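Side-chain contacts in 2,3,4,5-tetrahydropyridine-2,6-dicarboxylate N-succinyltransferase (Campylobacter jejuni, PDB 2RIJ), which probably catalyses the succinyl-CoA-dependent conversion of tetrahydrodipicolinate into N-succinyl-2-amino-6-oxopimelate, the first step of the succinylase route to lysine: residues A[91-94]-A[95-99]; A[145-149]-A[150-154]; A[206-209]-A[210-214]. All coordinates share one frame; numbering follows the deposited sequence.

Contact 1: A[91-94]-A[95-99]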
loop_
_atom_site.group_PDB
_atom_site.type_symbol
_atom_site.label_atom_id
_atom_site.label_comp_id
_atom_site.label_asym_id
_atom_site.label_seq_id
_atom_site.Cartn_x
_atom_site.Cartn_y
_atom_site.Cartn_z
ATOM N N ASP A 91 -6.572 -59.959 -48.423
ATOM C CA ASP A 91 -6.527 -61.408 -48.650
ATOM C C ASP A 91 -5.090 -61.969 -48.565
ATOM O O ASP A 91 -4.860 -63.044 -47.990
ATOM C CB ASP A 91 -7.163 -61.749 -49.992
ATOM C CG ASP A 91 -8.678 -61.615 -49.969
ATOM O OD1 ASP A 91 -9.307 -61.822 -48.899
ATOM O OD2 ASP A 91 -9.235 -61.315 -51.041
ATOM N N PHE A 92 -4.129 -61.217 -49.090
ATOM C CA PHE A 92 -2.745 -61.600 -48.992
ATOM C C PHE A 92 -2.357 -61.689 -47.515
ATOM O O PHE A 92 -1.741 -62.662 -47.108
ATOM C CB PHE A 92 -1.835 -60.600 -49.677
ATOM C CG PHE A 92 -0.374 -60.908 -49.496
ATOM C CD1 PHE A 92 0.253 -61.814 -50.316
ATOM C CD2 PHE A 92 0.364 -60.311 -48.496
ATOM C CE1 PHE A 92 1.608 -62.121 -50.126
ATOM C CE2 PHE A 92 1.680 -60.613 -48.312
ATOM C CZ PHE A 92 2.303 -61.513 -49.119
ATOM N N ALA A 93 -2.680 -60.655 -46.737
ATOM C CA ALA A 93 -2.290 -60.601 -45.316
ATOM C C ALA A 93 -2.932 -61.775 -44.551
ATOM O O ALA A 93 -2.257 -62.493 -43.836
ATOM C CB ALA A 93 -2.676 -59.215 -44.687
ATOM N N LEU A 94 -4.228 -62.003 -44.760
ATOM C CA LEU A 94 -4.950 -63.091 -44.096
ATOM C C LEU A 94 -4.428 -64.471 -44.447
ATOM O O LEU A 94 -4.458 -65.408 -43.616
ATOM C CB LEU A 94 -6.437 -63.006 -44.384
ATOM C CG LEU A 94 -7.181 -61.940 -43.558
ATOM C CD1 LEU A 94 -8.570 -61.720 -44.132
ATOM C CD2 LEU A 94 -7.192 -62.300 -42.063
ATOM N N SER A 95 -3.911 -64.620 -45.656
ATOM C CA SER A 95 -3.299 -65.883 -46.027
ATOM C C SER A 95 -1.945 -66.098 -45.311
ATOM O O SER A 95 -1.653 -67.213 -44.875
ATOM C CB SER A 95 -3.205 -66.035 -47.552
ATOM O OG SER A 95 -2.163 -65.269 -48.102
ATOM N N CYS A 96 -1.143 -65.039 -45.162
ATOM C CA CYS A 96 0.109 -65.123 -44.380
ATOM C C CYS A 96 -0.189 -65.440 -42.922
ATOM O O CYS A 96 0.595 -66.105 -42.261
ATOM C CB CYS A 96 0.871 -63.805 -44.413
ATOM S SG CYS A 96 1.438 -63.339 -46.027
ATOM N N PHE A 97 -1.341 -64.990 -42.441
ATOM C CA PHE A 97 -1.746 -65.262 -41.063
ATOM C C PHE A 97 -2.491 -66.584 -40.863
ATOM O O PHE A 97 -3.006 -66.845 -39.774
ATOM C CB PHE A 97 -2.657 -64.149 -40.568
ATOM C CG PHE A 97 -1.947 -62.849 -40.254
ATOM C CD1 PHE A 97 -0.930 -62.799 -39.295
ATOM C CD2 PHE A 97 -2.384 -61.650 -40.821
ATOM C CE1 PHE A 97 -0.333 -61.591 -38.948
ATOM C CE2 PHE A 97 -1.763 -60.431 -40.484
ATOM C CZ PHE A 97 -0.745 -60.413 -39.556
ATOM N N LYS A 98 -2.566 -67.397 -41.900
ATOM C CA LYS A 98 -3.270 -68.679 -41.837
ATOM C C LYS A 98 -3.052 -69.480 -40.539
ATOM O O LYS A 98 -4.038 -69.882 -39.930
ATOM C CB LYS A 98 -2.946 -69.511 -43.067
ATOM C CG LYS A 98 -3.658 -70.864 -43.160
ATOM C CD LYS A 98 -3.318 -71.491 -44.511
ATOM C CE LYS A 98 -3.573 -73.007 -44.561
ATOM N NZ LYS A 98 -2.539 -73.839 -43.849
ATOM N N PRO A 99 -1.790 -69.654 -40.074
ATOM C CA PRO A 99 -1.599 -70.428 -38.830
ATOM C C PRO A 99 -2.339 -69.909 -37.576
ATOM O O PRO A 99 -2.481 -70.644 -36.603
ATOM C CB PRO A 99 -0.091 -70.373 -38.620
ATOM C CG PRO A 99 0.481 -70.046 -39.927
ATOM C CD PRO A 99 -0.499 -69.176 -40.606
#
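Phe92 lays one face of its ring under the thiol of Cys96, one helical turn on. SG sits 3.9 Å from the centroid of the Phe92 ring and 27° off its normal, displaced toward the rim, where Phe92 CE2 lies 3.6 Å from Cys96 SG. With CG swung away from its own N (chi1 175°), the Phe92 ring reaches along the helix to the sulfur. A small, polarisable sulfur suits a spot against a ring, and Ile62 of helix 57-69 and Leu12 of helix 6-17 cover the buried cysteine.

Polar contacts converge on the carbonyl of Phe92. It takes the helical bond from Cys96 N at 3.1 Å and a second, shorter one from the hydroxyl, Ser95 OG to Phe92 O at 2.8 Å. Ser95 places OG between its N and carbonyl carbon (chi1 76°), a rotamer from which a helical serine can reach back to the carbonyl of the previous turn; here the exposed side chain pays for its polar group locally. Asp91 is bridged to Lys116 of helix 107-117.

The last turn closes with Phe97 N donating to Ala93 O at 3.0 Å. The Phe97 ring leans back past that same oxygen, its CD2 3.1 Å from Ala93 O, while small Ala93 lies close to Leu112 and Ile62. Phe97 itself packs on Ile109 and Leu112, just where the chain leaves helical geometry. Helical periodicity makes possible both the i to i+4 sulfur-aromatic contact and the serine hydroxyl bonded back to a carbonyl; here they lie on the last turn of helix 87-96, whose buried face packs on helices 57-69 and 107-117.

Contact 2: A[145-149]-A[150-154]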
loop_
_atom_site.group_PDB
_atom_site.type_symbol
_atom_site.label_atom_id
_atom_site.label_comp_id
_atom_site.label_asym_id
_atom_site.label_seq_id
_atom_site.Cartn_x
_atom_site.Cartn_y
_atom_site.Cartn_z
ATOM N N LEU A 145 -1.993 -38.097 -33.427
ATOM C CA LEU A 145 -2.983 -37.684 -32.421
ATOM C C LEU A 145 -3.446 -38.875 -31.604
ATOM O O LEU A 145 -3.595 -38.760 -30.400
ATOM C CB LEU A 145 -4.144 -36.960 -33.075
ATOM C CG LEU A 145 -3.820 -35.573 -33.684
ATOM C CD1 LEU A 145 -5.033 -34.996 -34.434
ATOM C CD2 LEU A 145 -3.243 -34.552 -32.645
ATOM N N TYR A 146 -3.699 -40.002 -32.271
ATOM C CA TYR A 146 -4.017 -41.245 -31.611
ATOM C C TYR A 146 -2.937 -41.727 -30.700
ATOM O O TYR A 146 -3.217 -42.217 -29.615
ATOM C CB TYR A 146 -4.385 -42.345 -32.626
ATOM C CG TYR A 146 -5.858 -42.505 -33.001
ATOM C CD1 TYR A 146 -6.443 -41.780 -34.033
ATOM C CD2 TYR A 146 -6.683 -43.388 -32.295
ATOM C CE1 TYR A 146 -7.793 -41.960 -34.407
ATOM C CE2 TYR A 146 -8.006 -43.575 -32.655
ATOM C CZ TYR A 146 -8.568 -42.870 -33.719
ATOM O OH TYR A 146 -9.882 -43.132 -34.040
ATOM N N LEU A 147 -1.675 -41.604 -31.105
ATOM C CA LEU A 147 -0.564 -42.031 -30.229
ATOM C C LEU A 147 -0.589 -41.279 -28.887
ATOM O O LEU A 147 -0.428 -41.883 -27.822
ATOM C CB LEU A 147 0.791 -41.860 -30.918
ATOM C CG LEU A 147 1.133 -42.871 -31.992
ATOM C CD1 LEU A 147 2.410 -42.407 -32.799
ATOM C CD2 LEU A 147 1.321 -44.275 -31.370
ATOM N N LEU A 148 -0.910 -39.984 -28.957
ATOM C CA LEU A 148 -1.074 -39.119 -27.765
ATOM C C LEU A 148 -2.323 -39.493 -26.970
ATOM O O LEU A 148 -2.217 -39.787 -25.793
ATOM C CB LEU A 148 -1.071 -37.643 -28.154
ATOM C CG LEU A 148 0.275 -37.055 -28.617
ATOM C CD1 LEU A 148 0.042 -35.801 -29.462
ATOM C CD2 LEU A 148 1.188 -36.828 -27.404
ATOM N N SER A 149 -3.492 -39.510 -27.606
ATOM C CA SER A 149 -4.756 -39.720 -26.866
ATOM C C SER A 149 -4.961 -41.131 -26.277
ATOM O O SER A 149 -5.628 -41.265 -25.257
ATOM C CB SER A 149 -5.941 -39.263 -27.692
ATOM O OG SER A 149 -5.852 -37.863 -27.887
ATOM N N THR A 150 -4.331 -42.141 -26.899
ATOM C CA THR A 150 -4.307 -43.509 -26.386
ATOM C C THR A 150 -3.193 -43.694 -25.352
ATOM O O THR A 150 -3.084 -44.746 -24.767
ATOM C CB THR A 150 -4.070 -44.548 -27.532
ATOM O OG1 THR A 150 -2.744 -44.366 -28.085
ATOM C CG2 THR A 150 -5.160 -44.450 -28.654
ATOM N N LYS A 151 -2.350 -42.675 -25.160
ATOM C CA LYS A 151 -1.249 -42.658 -24.234
ATOM C C LYS A 151 -0.179 -43.707 -24.572
ATOM O O LYS A 151 0.532 -44.147 -23.688
ATOM C CB LYS A 151 -1.737 -42.770 -22.782
ATOM C CG LYS A 151 -2.715 -41.676 -22.396
ATOM C CD LYS A 151 -3.049 -41.632 -20.881
ATOM C CE LYS A 151 -3.973 -42.725 -20.446
ATOM N NZ LYS A 151 -5.327 -42.595 -20.908
ATOM N N LYS A 152 -0.033 -44.055 -25.854
ATOM C CA LYS A 152 1.087 -44.944 -26.280
ATOM C C LYS A 152 2.419 -44.208 -26.175
ATOM O O LYS A 152 3.463 -44.829 -26.014
ATOM C CB LYS A 152 0.895 -45.438 -27.723
ATOM C CG LYS A 152 -0.296 -46.354 -27.952
ATOM C CD LYS A 152 0.084 -47.783 -27.788
ATOM C CE LYS A 152 -1.069 -48.715 -28.043
ATOM N NZ LYS A 152 -0.584 -50.088 -27.713
ATOM N N VAL A 153 2.374 -42.886 -26.338
ATOM C CA VAL A 153 3.520 -41.999 -26.179
ATOM C C VAL A 153 3.168 -40.859 -25.207
ATOM O O VAL A 153 1.994 -40.484 -25.066
ATOM C CB VAL A 153 3.993 -41.369 -27.521
ATOM C CG1 VAL A 153 4.350 -42.479 -28.572
ATOM C CG2 VAL A 153 2.959 -40.350 -28.070
ATOM N N PRO A 154 4.172 -40.340 -24.488
ATOM C CA PRO A 154 3.916 -39.202 -23.581
ATOM C C PRO A 154 3.631 -37.891 -24.265
ATOM O O PRO A 154 4.053 -37.661 -25.412
ATOM C CB PRO A 154 5.197 -39.090 -22.750
ATOM C CG PRO A 154 5.985 -40.319 -23.052
ATOM C CD PRO A 154 5.563 -40.838 -24.360
HETATM O O HOH W 1 -0.109 -39.081 -24.086
HETATM O O HOH W 2 -6.182 -40.143 -22.864
HETATM O O HOH W 3 -6.201 -43.317 -23.578
#
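Thr150 grips the carbonyl of Tyr146 twice. Its hydroxyl gives the shorter bond, Thr150 OG1 to Tyr146 O at 2.7 Å, and its amide the other, Thr150 N to Tyr146 O at 2.9 Å; the two donors approach from opposite faces of the carbonyl plane. With chi1 at 66°, OG1 swings back over the helix while CG2 comes to the edge of the Tyr146 ring, 4.1 Å from its CD2.

Further backbone bonds close the helix. Lys151 N donates to Leu148 O, from well above the carbonyl plane, and Leu147 O receives weak bonds from Lys152 N and Val153 N.

Water extends this network: one molecule donates to both Leu148 O and Val153 O, and another lies 2.7 Å from Ser149 O, to which it donates, and 2.9 Å from Lys151 NZ, from which it accepts. The bent Lys151 chain also reaches Glu215 in a salt bridge.

Apolar packing crosses the turn from Leu147 CD2 to Lys152 CB at 3.9 Å. Beyond it, Val153 sets CG2 against both leucines, 3.9 Å from Leu147 CB and 4.0 Å from Leu148 CD2, so a compact branched residue fills the angle between helix and returning chain. Leu147 and Val153 also rest on Tyr53. With Lys151 at positive phi (63°) and these bonds back into the last turn, this is a Schellman motif ending helix 138-149.

Contact 3: A[206-209]-A[210-214]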
loop_
_atom_site.group_PDB
_atom_site.type_symbol
_atom_site.label_atom_id
_atom_site.label_comp_id
_atom_site.label_asym_id
_atom_site.label_seq_id
_atom_site.Cartn_x
_atom_site.Cartn_y
_atom_site.Cartn_z
ATOM N N PRO A 206 -11.083 -32.913 -34.815
ATOM C CA PRO A 206 -12.230 -33.549 -34.158
ATOM C C PRO A 206 -12.068 -33.585 -32.636
ATOM O O PRO A 206 -11.059 -33.101 -32.086
ATOM C CB PRO A 206 -12.193 -34.957 -34.752
ATOM C CG PRO A 206 -10.771 -35.215 -34.895
ATOM C CD PRO A 206 -10.086 -33.932 -35.206
ATOM N N ARG A 207 -13.094 -34.082 -31.969
ATOM C CA ARG A 207 -13.092 -34.205 -30.551
ATOM C C ARG A 207 -12.547 -35.588 -30.168
ATOM O O ARG A 207 -12.707 -36.575 -30.892
ATOM C CB ARG A 207 -14.490 -33.968 -30.005
ATOM C CG ARG A 207 -14.907 -32.483 -30.222
ATOM C CD ARG A 207 -16.309 -32.252 -30.283
ATOM N NE ARG A 207 -16.609 -30.832 -30.427
ATOM C CZ ARG A 207 -17.823 -30.364 -30.318
ATOM N NH1 ARG A 207 -18.807 -31.190 -30.090
ATOM N NH2 ARG A 207 -18.047 -29.086 -30.412
ATOM N N PHE A 208 -11.968 -35.629 -28.988
ATOM C CA PHE A 208 -11.456 -36.864 -28.339
ATOM C C PHE A 208 -12.460 -38.001 -28.309
ATOM O O PHE A 208 -12.118 -39.110 -28.691
ATOM C CB PHE A 208 -10.993 -36.451 -26.922
ATOM C CG PHE A 208 -10.436 -37.517 -26.046
ATOM C CD1 PHE A 208 -11.287 -38.294 -25.266
ATOM C CD2 PHE A 208 -9.040 -37.630 -25.844
ATOM C CE1 PHE A 208 -10.784 -39.213 -24.348
ATOM C CE2 PHE A 208 -8.536 -38.537 -24.936
ATOM C CZ PHE A 208 -9.423 -39.364 -24.201
ATOM N N LEU A 209 -13.712 -37.723 -27.917
ATOM C CA LEU A 209 -14.684 -38.785 -27.760
ATOM C C LEU A 209 -15.200 -39.336 -29.099
ATOM O O LEU A 209 -15.862 -40.351 -29.127
ATOM C CB LEU A 209 -15.822 -38.351 -26.796
ATOM C CG LEU A 209 -15.435 -38.295 -25.314
ATOM C CD1 LEU A 209 -16.625 -37.638 -24.541
ATOM C CD2 LEU A 209 -15.070 -39.688 -24.735
ATOM N N ALA A 210 -14.853 -38.689 -30.217
ATOM C CA ALA A 210 -15.183 -39.263 -31.511
ATOM C C ALA A 210 -14.229 -40.451 -31.780
ATOM O O ALA A 210 -14.471 -41.247 -32.713
ATOM C CB ALA A 210 -15.114 -38.197 -32.661
ATOM N N HIS A 211 -13.173 -40.575 -30.982
ATOM C CA HIS A 211 -12.077 -41.538 -31.274
ATOM C C HIS A 211 -11.620 -42.450 -30.128
ATOM O O HIS A 211 -11.128 -43.543 -30.399
ATOM C CB HIS A 211 -10.852 -40.780 -31.811
ATOM C CG HIS A 211 -11.098 -40.109 -33.112
ATOM N ND1 HIS A 211 -10.957 -40.748 -34.325
ATOM C CD2 HIS A 211 -11.537 -38.858 -33.389
ATOM C CE1 HIS A 211 -11.309 -39.918 -35.292
ATOM N NE2 HIS A 211 -11.690 -38.774 -34.752
ATOM N N ILE A 212 -11.717 -41.987 -28.881
ATOM C CA ILE A 212 -11.087 -42.642 -27.742
ATOM C C ILE A 212 -12.148 -42.996 -26.727
ATOM O O ILE A 212 -13.063 -42.217 -26.486
ATOM C CB ILE A 212 -10.048 -41.674 -27.090
ATOM C CG1 ILE A 212 -9.088 -41.139 -28.188
ATOM C CG2 ILE A 212 -9.301 -42.324 -25.846
ATOM C CD1 ILE A 212 -8.083 -42.125 -28.751
ATOM N N ILE A 213 -12.002 -44.169 -26.129
ATOM C CA ILE A 213 -12.881 -44.657 -25.099
ATOM C C ILE A 213 -12.155 -44.476 -23.783
ATOM O O ILE A 213 -11.125 -45.129 -23.556
ATOM C CB ILE A 213 -13.238 -46.140 -25.312
ATOM C CG1 ILE A 213 -13.903 -46.349 -26.678
ATOM C CG2 ILE A 213 -14.167 -46.680 -24.151
ATOM C CD1 ILE A 213 -14.003 -47.831 -27.164
ATOM N N PRO A 214 -12.673 -43.607 -22.904
ATOM C CA PRO A 214 -12.004 -43.420 -21.607
ATOM C C PRO A 214 -11.963 -44.708 -20.777
ATOM O O PRO A 214 -12.752 -45.619 -21.019
ATOM C CB PRO A 214 -12.928 -42.427 -20.897
ATOM C CG PRO A 214 -13.565 -41.660 -21.961
ATOM C CD PRO A 214 -13.839 -42.694 -23.021
HETATM O O HOH W 4 -15.597 -42.626 -27.542
#
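Phe208 O is held by two amides, Ile212 N and His211 N, each 2.9 Å from it. The first arrives nearly along the C=O axis, the second from above the carbonyl plane, so the oxygen is clasped from two directions as the chain winds through its short 3-10 turn. Ala210 N likewise donates to Arg207 O, at 3.1 Å, and its methyl is small enough to lie against that carbonyl. A water donates to both Leu209 O and Ile212 O and bridges the way out of the turn.

The side chain of Phe208 folds over the same turn. With CG anti to its N (chi1 180°), the ring lies across Ile212, whose CB stands 3.8 Å from the centroid and 15° off the normal in a CH-pi contact. The branch pressing nearest is CG2, 3.4 Å from Phe208 CZ, while Pro214 CG comes to the ring edge. A beta-branched residue suits this place because its methine and methyl cover the ring together. Leu209 CD2 meets Pro214 CD at 3.7 Å, the two side chains crossing at about a right angle.

His211 sets its ring across Pro206, NE2 lying 3.7 Å from Pro206 CG, with Arg207 O in plane at its edge. Both its nitrogens are used, ND1 by Tyr146 and NE2 by Gln45. The Arg207 guanidinium leaves the turn to bridge Glu222 of a neighbouring subunit. Along the chain the turn falls between strands 201-203 and 219-220; in space Phe208 and Ile212 face helix 138-149, Leu209 packs on strand 219-220, and Pro206 and His211 meet strand 43-48.

Contacts 2 and 3 touch, whereas contact 1 lies apart, its centre about 29 Å from that of contact 2 and 31 Å from that of contact 3. Contacts 1 and 2 are partly buried, contact 3 is buried. Contact 1 lies on a helix of the N-terminal domain that packs on neighbouring helices of its own chain. Contact 3 reaches two other subunits, while contact 2 has one link to a neighbouring subunit through Tyr146. Between 145-154 and 206-214, Tyr146 OH probably bonds His211 ND1 at 2.6 Å, and Ser149 and Thr150 pack on Ile212. Sulfur-aromatic contact marks the first, a Schellman helix end with a doubly held carbonyl the second, a 3-10 turn with CH-pi packing the third.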